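Long-range contacts in nitrate regulatory protein (Klebsiella oxytoca, PDB 4AKK), which senses nitrate and nitrite and binds the leader RNA of the nasF operon to let transcription read through its factor-independent terminator: residues G64-C75 with E291-I301; W133-L141 with A155-I163. All coordinates share one frame; numbering follows the deposited sequence.

Contact 1: residues G64-C75 with E291-I301; sequences GQISALVHMLQC and EQLRGVEELLI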
loop_
_atom_site.group_PDB
_atom_site.type_symbol
_atom_site.label_atom_id
_atom_site.label_comp_id
_atom_site.label_asym_id
_atom_site.label_seq_id
_atom_site.Cartn_x
_atom_site.Cartn_y
_atom_site.Cartn_z
ATOM N N GLY A 64 7.396 -19.636 12.185
ATOM C CA GLY A 64 7.232 -21.048 11.916
ATOM C C GLY A 64 6.147 -21.707 12.749
ATOM O O GLY A 64 5.393 -22.533 12.240
ATOM N N GLN A 65 6.079 -21.354 14.031
ATOM C CA GLN A 65 5.031 -21.860 14.914
ATOM C C GLN A 65 3.645 -21.327 14.543
ATOM O O GLN A 65 2.647 -22.025 14.702
ATOM C CB GLN A 65 5.344 -21.552 16.381
ATOM C CG GLN A 65 6.574 -22.305 16.905
ATOM C CD GLN A 65 6.517 -23.809 16.610
ATOM O OE1 GLN A 65 5.358 -24.406 16.837
ATOM N NE2 GLN A 65 7.496 -24.414 16.175
ATOM N N ILE A 66 3.583 -20.099 14.046
ATOM C CA ILE A 66 2.307 -19.545 13.599
ATOM C C ILE A 66 1.831 -20.340 12.392
ATOM O O ILE A 66 0.677 -20.764 12.327
ATOM C CB ILE A 66 2.423 -18.049 13.253
ATOM C CG1 ILE A 66 2.474 -17.222 14.543
ATOM C CG2 ILE A 66 1.256 -17.610 12.354
ATOM C CD1 ILE A 66 3.036 -15.837 14.365
ATOM N N SER A 67 2.747 -20.562 11.453
ATOM C CA SER A 67 2.451 -21.342 10.266
ATOM C C SER A 67 1.911 -22.729 10.600
ATOM O O SER A 67 0.953 -23.196 9.979
ATOM C CB SER A 67 3.702 -21.490 9.413
ATOM O OG SER A 67 3.453 -22.347 8.314
ATOM N N ALA A 68 2.536 -23.388 11.569
ATOM C CA ALA A 68 2.152 -24.747 11.932
ATOM C C ALA A 68 0.790 -24.772 12.613
ATOM O O ALA A 68 -0.040 -25.635 12.332
ATOM C CB ALA A 68 3.208 -25.383 12.834
ATOM N N LEU A 69 0.575 -23.829 13.524
ATOM C CA LEU A 69 -0.708 -23.719 14.206
ATOM C C LEU A 69 -1.831 -23.443 13.199
ATOM O O LEU A 69 -2.891 -24.046 13.261
ATOM C CB LEU A 69 -0.655 -22.615 15.263
ATOM C CG LEU A 69 -1.949 -22.322 16.030
ATOM C CD1 LEU A 69 -2.448 -23.564 16.744
ATOM C CD2 LEU A 69 -1.747 -21.181 17.016
ATOM N N VAL A 70 -1.576 -22.536 12.266
ATOM C CA VAL A 70 -2.561 -22.185 11.255
ATOM C C VAL A 70 -2.882 -23.420 10.430
ATOM O O VAL A 70 -4.034 -23.670 10.097
ATOM C CB VAL A 70 -2.064 -21.021 10.353
ATOM C CG1 VAL A 70 -2.839 -20.971 9.029
ATOM C CG2 VAL A 70 -2.169 -19.693 11.103
ATOM N N HIS A 71 -1.861 -24.211 10.122
ATOM C CA HIS A 71 -2.074 -25.401 9.314
ATOM C C HIS A 71 -2.976 -26.422 10.025
ATOM O O HIS A 71 -3.924 -26.955 9.432
ATOM C CB HIS A 71 -0.744 -26.045 8.889
ATOM C CG HIS A 71 -0.928 -27.277 8.059
ATOM N ND1 HIS A 71 -1.273 -27.231 6.724
ATOM C CD2 HIS A 71 -0.855 -28.592 8.384
ATOM C CE1 HIS A 71 -1.392 -28.462 6.259
ATOM N NE2 HIS A 71 -1.143 -29.306 7.246
ATOM N N MET A 72 -2.684 -26.689 11.293
ATOM C CA MET A 72 -3.514 -27.595 12.076
ATOM C C MET A 72 -4.950 -27.069 12.200
ATOM O O MET A 72 -5.908 -27.838 12.122
ATOM C CB MET A 72 -2.914 -27.835 13.469
ATOM C CG MET A 72 -1.547 -28.562 13.496
ATOM S SD MET A 72 -1.154 -29.862 12.270
ATOM C CE MET A 72 -2.699 -30.685 11.932
ATOM N N LEU A 73 -5.093 -25.758 12.404
ATOM C CA LEU A 73 -6.423 -25.140 12.488
ATOM C C LEU A 73 -7.178 -25.299 11.168
ATOM O O LEU A 73 -8.388 -25.498 11.163
ATOM C CB LEU A 73 -6.314 -23.661 12.863
ATOM C CG LEU A 73 -5.986 -23.408 14.336
ATOM C CD1 LEU A 73 -5.515 -21.980 14.534
ATOM C CD2 LEU A 73 -7.187 -23.718 15.229
ATOM N N GLN A 74 -6.455 -25.216 10.055
ATOM C CA GLN A 74 -7.038 -25.474 8.734
ATOM C C GLN A 74 -7.505 -26.932 8.601
ATOM O O GLN A 74 -8.544 -27.212 7.992
ATOM C CB GLN A 74 -6.019 -25.139 7.633
ATOM C CG GLN A 74 -5.797 -23.637 7.406
ATOM C CD GLN A 74 -4.467 -23.311 6.727
ATOM O OE1 GLN A 74 -3.541 -24.133 6.712
ATOM N NE2 GLN A 74 -4.358 -22.093 6.182
ATOM N N CYS A 75 -6.737 -27.861 9.160
ATOM C CA CYS A 75 -7.149 -29.269 9.170
ATOM C C CYS A 75 -8.403 -29.438 10.021
ATOM O O CYS A 75 -9.367 -30.088 9.613
ATOM C CB CYS A 75 -6.023 -30.180 9.689
ATOM S SG CYS A 75 -4.506 -30.191 8.661
ATOM N N GLU A 291 -2.162 -30.083 1.151
ATOM C CA GLU A 291 -0.980 -30.807 1.633
ATOM C C GLU A 291 0.243 -30.581 0.743
ATOM O O GLU A 291 1.375 -30.486 1.233
ATOM C CB GLU A 291 -1.269 -32.302 1.825
ATOM C CG GLU A 291 -2.077 -32.604 3.094
ATOM C CD GLU A 291 -1.420 -32.065 4.370
ATOM O OE1 GLU A 291 -0.206 -32.296 4.594
ATOM O OE2 GLU A 291 -2.125 -31.414 5.165
ATOM N N GLN A 292 0.029 -30.463 -0.561
ATOM C CA GLN A 292 1.134 -30.088 -1.446
ATOM C C GLN A 292 1.650 -28.684 -1.116
ATOM O O GLN A 292 2.863 -28.461 -1.060
ATOM C CB GLN A 292 0.722 -30.175 -2.921
ATOM C CG GLN A 292 0.440 -31.590 -3.391
ATOM C CD GLN A 292 1.652 -32.499 -3.233
ATOM O OE1 GLN A 292 1.676 -33.385 -2.377
ATOM N NE2 GLN A 292 2.676 -32.263 -4.045
ATOM N N LEU A 293 0.736 -27.737 -0.893
ATOM C CA LEU A 293 1.149 -26.386 -0.531
ATOM C C LEU A 293 1.917 -26.415 0.788
ATOM O O LEU A 293 2.919 -25.723 0.943
ATOM C CB LEU A 293 -0.059 -25.452 -0.419
ATOM C CG LEU A 293 -0.808 -25.128 -1.716
ATOM C CD1 LEU A 293 -2.179 -24.554 -1.398
ATOM C CD2 LEU A 293 -0.013 -24.174 -2.608
ATOM N N ARG A 294 1.440 -27.219 1.735
ATOM C CA ARG A 294 2.087 -27.332 3.043
ATOM C C ARG A 294 3.545 -27.785 2.901
ATOM O O ARG A 294 4.431 -27.263 3.573
ATOM C CB ARG A 294 1.307 -28.288 3.961
ATOM C CG ARG A 294 1.946 -28.493 5.342
ATOM C CD ARG A 294 2.157 -27.164 6.071
ATOM N NE ARG A 294 2.823 -27.319 7.370
ATOM C CZ ARG A 294 3.259 -26.302 8.110
ATOM N NH1 ARG A 294 3.076 -25.060 7.690
ATOM N NH2 ARG A 294 3.864 -26.519 9.276
ATOM N N GLY A 295 3.791 -28.743 2.012
ATOM C CA GLY A 295 5.145 -29.221 1.766
ATOM C C GLY A 295 6.070 -28.078 1.407
ATOM O O GLY A 295 7.148 -27.920 1.984
ATOM N N VAL A 296 5.635 -27.253 0.463
ATOM C CA VAL A 296 6.420 -26.101 0.064
ATOM C C VAL A 296 6.575 -25.094 1.203
ATOM O O VAL A 296 7.653 -24.536 1.408
ATOM C CB VAL A 296 5.815 -25.408 -1.164
ATOM C CG1 VAL A 296 6.518 -24.109 -1.407
ATOM C CG2 VAL A 296 5.927 -26.305 -2.390
ATOM N N GLU A 297 5.498 -24.865 1.947
ATOM C CA GLU A 297 5.526 -23.901 3.036
ATOM C C GLU A 297 6.544 -24.303 4.110
ATOM O O GLU A 297 7.225 -23.451 4.692
ATOM C CB GLU A 297 4.124 -23.780 3.646
ATOM C CG GLU A 297 4.019 -22.842 4.829
ATOM C CD GLU A 297 2.632 -22.884 5.478
ATOM O OE1 GLU A 297 1.926 -23.920 5.365
ATOM O OE2 GLU A 297 2.253 -21.877 6.109
ATOM N N GLU A 298 6.635 -25.602 4.384
ATOM C CA GLU A 298 7.613 -26.099 5.347
ATOM C C GLU A 298 9.041 -25.821 4.866
ATOM O O GLU A 298 9.936 -25.550 5.670
ATOM C CB GLU A 298 7.404 -27.595 5.613
ATOM C CG GLU A 298 6.074 -27.900 6.285
ATOM C CD GLU A 298 5.896 -29.368 6.618
ATOM O OE1 GLU A 298 6.351 -30.221 5.827
ATOM O OE2 GLU A 298 5.288 -29.667 7.669
ATOM N N LEU A 299 9.247 -25.865 3.554
ATOM C CA LEU A 299 10.564 -25.586 3.001
ATOM C C LEU A 299 10.912 -24.119 3.213
ATOM O O LEU A 299 12.053 -23.770 3.542
ATOM C CB LEU A 299 10.623 -25.918 1.508
ATOM C CG LEU A 299 11.841 -25.310 0.788
ATOM C CD1 LEU A 299 13.145 -25.994 1.202
ATOM C CD2 LEU A 299 11.694 -25.329 -0.731
ATOM N N LEU A 300 9.923 -23.253 3.023
ATOM C CA LEU A 300 10.173 -21.823 3.149
ATOM C C LEU A 300 10.657 -21.519 4.559
ATOM O O LEU A 300 11.579 -20.735 4.754
ATOM C CB LEU A 300 8.917 -21.017 2.831
ATOM C CG LEU A 300 8.290 -21.220 1.450
ATOM C CD1 LEU A 300 7.054 -20.317 1.300
ATOM C CD2 LEU A 300 9.322 -20.947 0.350
ATOM N N ILE A 301 10.020 -22.158 5.533
ATOM C CA ILE A 301 10.358 -21.984 6.940
ATOM C C ILE A 301 11.775 -22.487 7.260
ATOM O O ILE A 301 12.553 -21.800 7.925
ATOM C CB ILE A 301 9.317 -22.693 7.811
ATOM C CG1 ILE A 301 8.007 -21.882 7.788
ATOM C CG2 ILE A 301 9.838 -22.883 9.236
ATOM C CD1 ILE A 301 6.786 -22.680 8.156
HETATM O O HOH W 1 5.425 -24.530 10.294
HETATM O O HOH W 2 0.060 -22.343 7.485
#
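Ser-67 and Arg-294 meet at the centre of a polar seam whose donors and acceptors are met across the interface, along the helix and by water. The serine hydroxyl accepts from Arg-294 NH1 (NH1 to OG 2.8 Å), lying in the guanidinium plane, and donates a hydrogen bond to Glu-297 OE2, 2.6 Å from OG. It meets that carboxylate from above its plane rather than within it. NH1 also forms a salt bridge to Glu-297 OE1 (2.8 Å), and a longer one joins Arg-294 NE to Glu-298 OE2. Segments 64-75 and 291-301, of helices 56-85 and 277-312 in the all-helical NIT domain, the nitrate-receptor module, run antiparallel at 166°, with axes 10.6 Å apart at their closest. One water links Gly-64 O to Arg-294 NH2; another donates to both Ser-67 O and Glu-297 OE2. The arginine chain bends at chi2 (56°), which lays CD over a face of the His-71 ring, 3.6 Å from its centroid, in a CH-pi contact. At the ring's edge His-71 NE2 makes a weak hydrogen bond to Glu-291 OE2 (3.1 Å), while ND1 is satisfied by Lys-196 of helix 180-212. Ile-301 closes the Gly-64 end, its CD1 lying 4.1 Å from Gly-64 CA.

Contact 2: residues W133-L141 with A155-I163; sequences WYLPQLAAL and ATGQFSRII. With EDO (1,2-ethanediol), chain E.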
loop_
_atom_site.group_PDB
_atom_site.type_symbol
_atom_site.label_atom_id
_atom_site.label_comp_id
_atom_site.label_asym_id
_atom_site.label_seq_id
_atom_site.Cartn_x
_atom_site.Cartn_y
_atom_site.Cartn_z
ATOM N N TRP A 133 -6.525 -13.563 22.157
ATOM C CA TRP A 133 -7.857 -13.332 22.717
ATOM C C TRP A 133 -8.863 -14.369 22.229
ATOM O O TRP A 133 -9.697 -14.843 22.997
ATOM C CB TRP A 133 -8.340 -11.919 22.376
ATOM C CG TRP A 133 -9.770 -11.644 22.736
ATOM C CD1 TRP A 133 -10.881 -12.050 22.054
ATOM C CD2 TRP A 133 -10.245 -10.882 23.853
ATOM N NE1 TRP A 133 -12.016 -11.599 22.681
ATOM C CE2 TRP A 133 -11.653 -10.877 23.787
ATOM C CE3 TRP A 133 -9.616 -10.206 24.903
ATOM C CZ2 TRP A 133 -12.441 -10.223 24.732
ATOM C CZ3 TRP A 133 -10.402 -9.557 25.841
ATOM C CH2 TRP A 133 -11.799 -9.571 25.750
ATOM N N TYR A 134 -8.770 -14.731 20.955
ATOM C CA TYR A 134 -9.696 -15.694 20.360
ATOM C C TYR A 134 -9.346 -17.154 20.618
ATOM O O TYR A 134 -10.218 -18.012 20.560
ATOM C CB TYR A 134 -9.788 -15.479 18.849
ATOM C CG TYR A 134 -10.543 -14.237 18.467
ATOM C CD1 TYR A 134 -11.929 -14.244 18.384
ATOM C CD2 TYR A 134 -9.872 -13.055 18.197
ATOM C CE1 TYR A 134 -12.625 -13.097 18.045
ATOM C CE2 TYR A 134 -10.557 -11.911 17.857
ATOM C CZ TYR A 134 -11.931 -11.935 17.781
ATOM O OH TYR A 134 -12.607 -10.788 17.438
ATOM N N LEU A 135 -8.075 -17.446 20.876
ATOM C CA LEU A 135 -7.647 -18.834 21.027
ATOM C C LEU A 135 -8.431 -19.647 22.067
ATOM O O LEU A 135 -8.795 -20.788 21.800
ATOM C CB LEU A 135 -6.138 -18.922 21.270
ATOM C CG LEU A 135 -5.316 -18.617 20.016
ATOM C CD1 LEU A 135 -3.821 -18.643 20.304
ATOM C CD2 LEU A 135 -5.664 -19.586 18.892
ATOM N N PRO A 136 -8.700 -19.067 23.252
ATOM C CA PRO A 136 -9.420 -19.830 24.281
ATOM C C PRO A 136 -10.868 -20.148 23.909
ATOM O O PRO A 136 -11.537 -20.874 24.638
ATOM C CB PRO A 136 -9.402 -18.893 25.495
ATOM C CG PRO A 136 -8.301 -17.924 25.232
ATOM C CD PRO A 136 -8.270 -17.750 23.749
ATOM N N GLN A 137 -11.351 -19.614 22.796
ATOM C CA GLN A 137 -12.729 -19.867 22.390
ATOM C C GLN A 137 -12.850 -21.179 21.629
ATOM O O GLN A 137 -13.948 -21.634 21.327
ATOM C CB GLN A 137 -13.267 -18.709 21.554
ATOM C CG GLN A 137 -13.083 -17.360 22.212
ATOM C CD GLN A 137 -13.977 -16.292 21.617
ATOM O OE1 GLN A 137 -14.461 -16.421 20.489
ATOM N NE2 GLN A 137 -14.201 -15.225 22.376
ATOM N N LEU A 138 -11.712 -21.798 21.336
ATOM C CA LEU A 138 -11.708 -23.088 20.664
ATOM C C LEU A 138 -12.493 -24.166 21.404
ATOM O O LEU A 138 -13.161 -24.982 20.776
ATOM C CB LEU A 138 -10.282 -23.562 20.419
ATOM C CG LEU A 138 -9.620 -22.939 19.198
ATOM C CD1 LEU A 138 -8.157 -23.335 19.133
ATOM C CD2 LEU A 138 -10.365 -23.349 17.933
ATOM N N ALA A 139 -12.413 -24.178 22.731
ATOM C CA ALA A 139 -13.134 -25.184 23.505
ATOM C C ALA A 139 -14.647 -25.101 23.272
ATOM O O ALA A 139 -15.292 -26.105 22.986
ATOM C CB ALA A 139 -12.805 -25.067 24.986
ATOM N N ALA A 140 -15.204 -23.902 23.383
ATOM C CA ALA A 140 -16.637 -23.705 23.168
ATOM C C ALA A 140 -17.055 -24.083 21.747
ATOM O O ALA A 140 -18.084 -24.735 21.540
ATOM C CB ALA A 140 -17.021 -22.276 23.465
ATOM N N LEU A 141 -16.247 -23.674 20.773
ATOM C CA LEU A 141 -16.532 -23.962 19.372
ATOM C C LEU A 141 -16.571 -25.466 19.111
ATOM O O LEU A 141 -17.463 -25.962 18.425
ATOM C CB LEU A 141 -15.494 -23.290 18.470
ATOM C CG LEU A 141 -15.453 -23.644 16.981
ATOM C CD1 LEU A 141 -16.791 -23.315 16.321
ATOM C CD2 LEU A 141 -14.299 -22.897 16.297
ATOM N N ALA A 155 -19.285 -22.414 11.921
ATOM C CA ALA A 155 -18.065 -23.058 12.412
ATOM C C ALA A 155 -16.858 -22.701 11.531
ATOM O O ALA A 155 -15.771 -22.415 12.026
ATOM C CB ALA A 155 -18.254 -24.565 12.475
ATOM N N THR A 156 -17.078 -22.713 10.224
ATOM C CA THR A 156 -16.084 -22.321 9.245
ATOM C C THR A 156 -15.591 -20.892 9.463
ATOM O O THR A 156 -14.384 -20.639 9.436
ATOM C CB THR A 156 -16.654 -22.459 7.815
ATOM O OG1 THR A 156 -16.384 -23.776 7.338
ATOM C CG2 THR A 156 -16.011 -21.438 6.865
ATOM N N GLY A 157 -16.528 -19.969 9.669
ATOM C CA GLY A 157 -16.209 -18.572 9.919
ATOM C C GLY A 157 -15.407 -18.342 11.188
ATOM O O GLY A 157 -14.503 -17.525 11.208
ATOM N N GLN A 158 -15.736 -19.058 12.255
ATOM C CA GLN A 158 -15.026 -18.881 13.521
ATOM C C GLN A 158 -13.591 -19.429 13.476
ATOM O O GLN A 158 -12.672 -18.804 14.005
ATOM C CB GLN A 158 -15.822 -19.484 14.684
ATOM C CG GLN A 158 -17.193 -18.836 14.867
ATOM C CD GLN A 158 -17.910 -19.307 16.120
ATOM O OE1 GLN A 158 -17.182 -19.993 17.001
ATOM N NE2 GLN A 158 -19.105 -19.057 16.295
ATOM N N PHE A 159 -13.396 -20.582 12.843
ATOM C CA PHE A 159 -12.042 -21.067 12.587
ATOM C C PHE A 159 -11.278 -20.045 11.742
ATOM O O PHE A 159 -10.136 -19.701 12.046
ATOM C CB PHE A 159 -12.055 -22.422 11.876
ATOM C CG PHE A 159 -12.321 -23.584 12.787
ATOM C CD1 PHE A 159 -11.405 -23.940 13.763
ATOM C CD2 PHE A 159 -13.490 -24.311 12.678
ATOM C CE1 PHE A 159 -11.652 -25.003 14.612
ATOM C CE2 PHE A 159 -13.746 -25.372 13.526
ATOM C CZ PHE A 159 -12.828 -25.717 14.493
ATOM N N SER A 160 -11.919 -19.561 10.678
ATOM C CA SER A 160 -11.275 -18.624 9.778
ATOM C C SER A 160 -10.835 -17.359 10.502
ATOM O O SER A 160 -9.814 -16.781 10.157
ATOM C CB SER A 160 -12.209 -18.257 8.624
ATOM O OG SER A 160 -12.492 -19.391 7.828
ATOM N N ARG A 161 -11.629 -16.914 11.476
ATOM C CA ARG A 161 -11.320 -15.698 12.228
ATOM C C ARG A 161 -10.100 -15.877 13.142
ATOM O O ARG A 161 -9.248 -14.996 13.226
ATOM C CB ARG A 161 -12.530 -15.245 13.045
ATOM C CG ARG A 161 -12.200 -14.145 14.045
ATOM C CD ARG A 161 -13.440 -13.620 14.737
ATOM N NE ARG A 161 -14.074 -14.639 15.568
ATOM C CZ ARG A 161 -15.128 -14.418 16.346
ATOM N NH1 ARG A 161 -15.668 -13.207 16.407
ATOM N NH2 ARG A 161 -15.643 -15.409 17.064
ATOM N N ILE A 162 -10.019 -17.016 13.826
ATOM C CA ILE A 162 -8.843 -17.328 14.627
ATOM C C ILE A 162 -7.598 -17.343 13.742
ATOM O O ILE A 162 -6.557 -16.776 14.081
ATOM C CB ILE A 162 -8.988 -18.691 15.320
ATOM C CG1 ILE A 162 -10.086 -18.623 16.386
ATOM C CG2 ILE A 162 -7.660 -19.114 15.955
ATOM C CD1 ILE A 162 -10.436 -19.960 17.005
ATOM N N ILE A 163 -7.732 -17.983 12.588
ATOM C CA ILE A 163 -6.654 -18.075 11.615
ATOM C C ILE A 163 -6.168 -16.718 11.098
ATOM O O ILE A 163 -4.960 -16.475 10.982
ATOM C CB ILE A 163 -7.056 -19.001 10.429
ATOM C CG1 ILE A 163 -7.085 -20.462 10.908
ATOM C CG2 ILE A 163 -6.067 -18.831 9.273
ATOM C CD1 ILE A 163 -7.811 -21.443 9.966
HETATM C C1 EDO E . -8.069 -25.385 23.381
HETATM O O1 EDO E . -6.674 -25.714 23.319
HETATM C C2 EDO E . -8.274 -24.026 24.045
HETATM O O2 EDO E . -9.639 -23.909 24.484
HETATM O O HOH W 3 -14.721 -17.801 18.321
#
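Ala-155 begins the contact by receiving Leu-141, whose CD1 reaches to 4.1 Å from the alanine CA. One turn on, the extended side chain of Gln-158 slides past Leu-141 in the opposite direction, bringing OE1 within 3.4 Å of Leu-141 CD1. Phe-159 then offers a ring face to the other branch: Leu-141 CD2 sits over its centre, 3.6 Å from the centroid and 9° off the normal, a nearly axial CH-pi contact. The leucine's CG lies opposite its backbone N (chi1 170°), which aims both methyls at helix 152-167. This is local helical-hairpin packing within the NIT domain: the chain leaves helix 122-134, loses its regular hydrogen bonds through 135-137, continues as helix 138-147 and folds back. Arg-161 follows, laying a face of its guanidinium against Tyr-134 CE1, the planes 41° apart, with its CG over the tyrosine ring and Arg-161 CZ 3.3 Å from Tyr-134 CE1. Its NH2 also reaches Gln-137 OE1 through a bridging water, 2.9 Å from NH2. The other face of the tyrosine ring carries Trp-133. Ile-162 completes the row by splitting its branches, CD1 resting 3.5 Å from Leu-138 CD2 and CG2 3.6 Å from Leu-135 CD2, where Phe-109 of helix 92-117 adds cover.

How the contacts relate
The two contacts illustrate how one helical domain uses different chemistry at neighbouring interfaces. Contact 1 joins helices more than 200 residues apart in sequence and is partly buried; contact 2, nested within the loop that contact 1 closes, joins near neighbours and is the more buried. Polarity runs the other way: charges, ring nitrogens and water dominate the first, whereas aliphatic and aromatic groups fill the second, with its arginine and glutamines at the more exposed positions. Their centres lie 18 Å apart, yet helix 56-85 connects them, since Leu-73 and Val-70 pack against Ile-162 and Ile-163 of helix 152-167. Among the two, contact 2 alone meets the second subunit, through Trp-133 and Tyr-134.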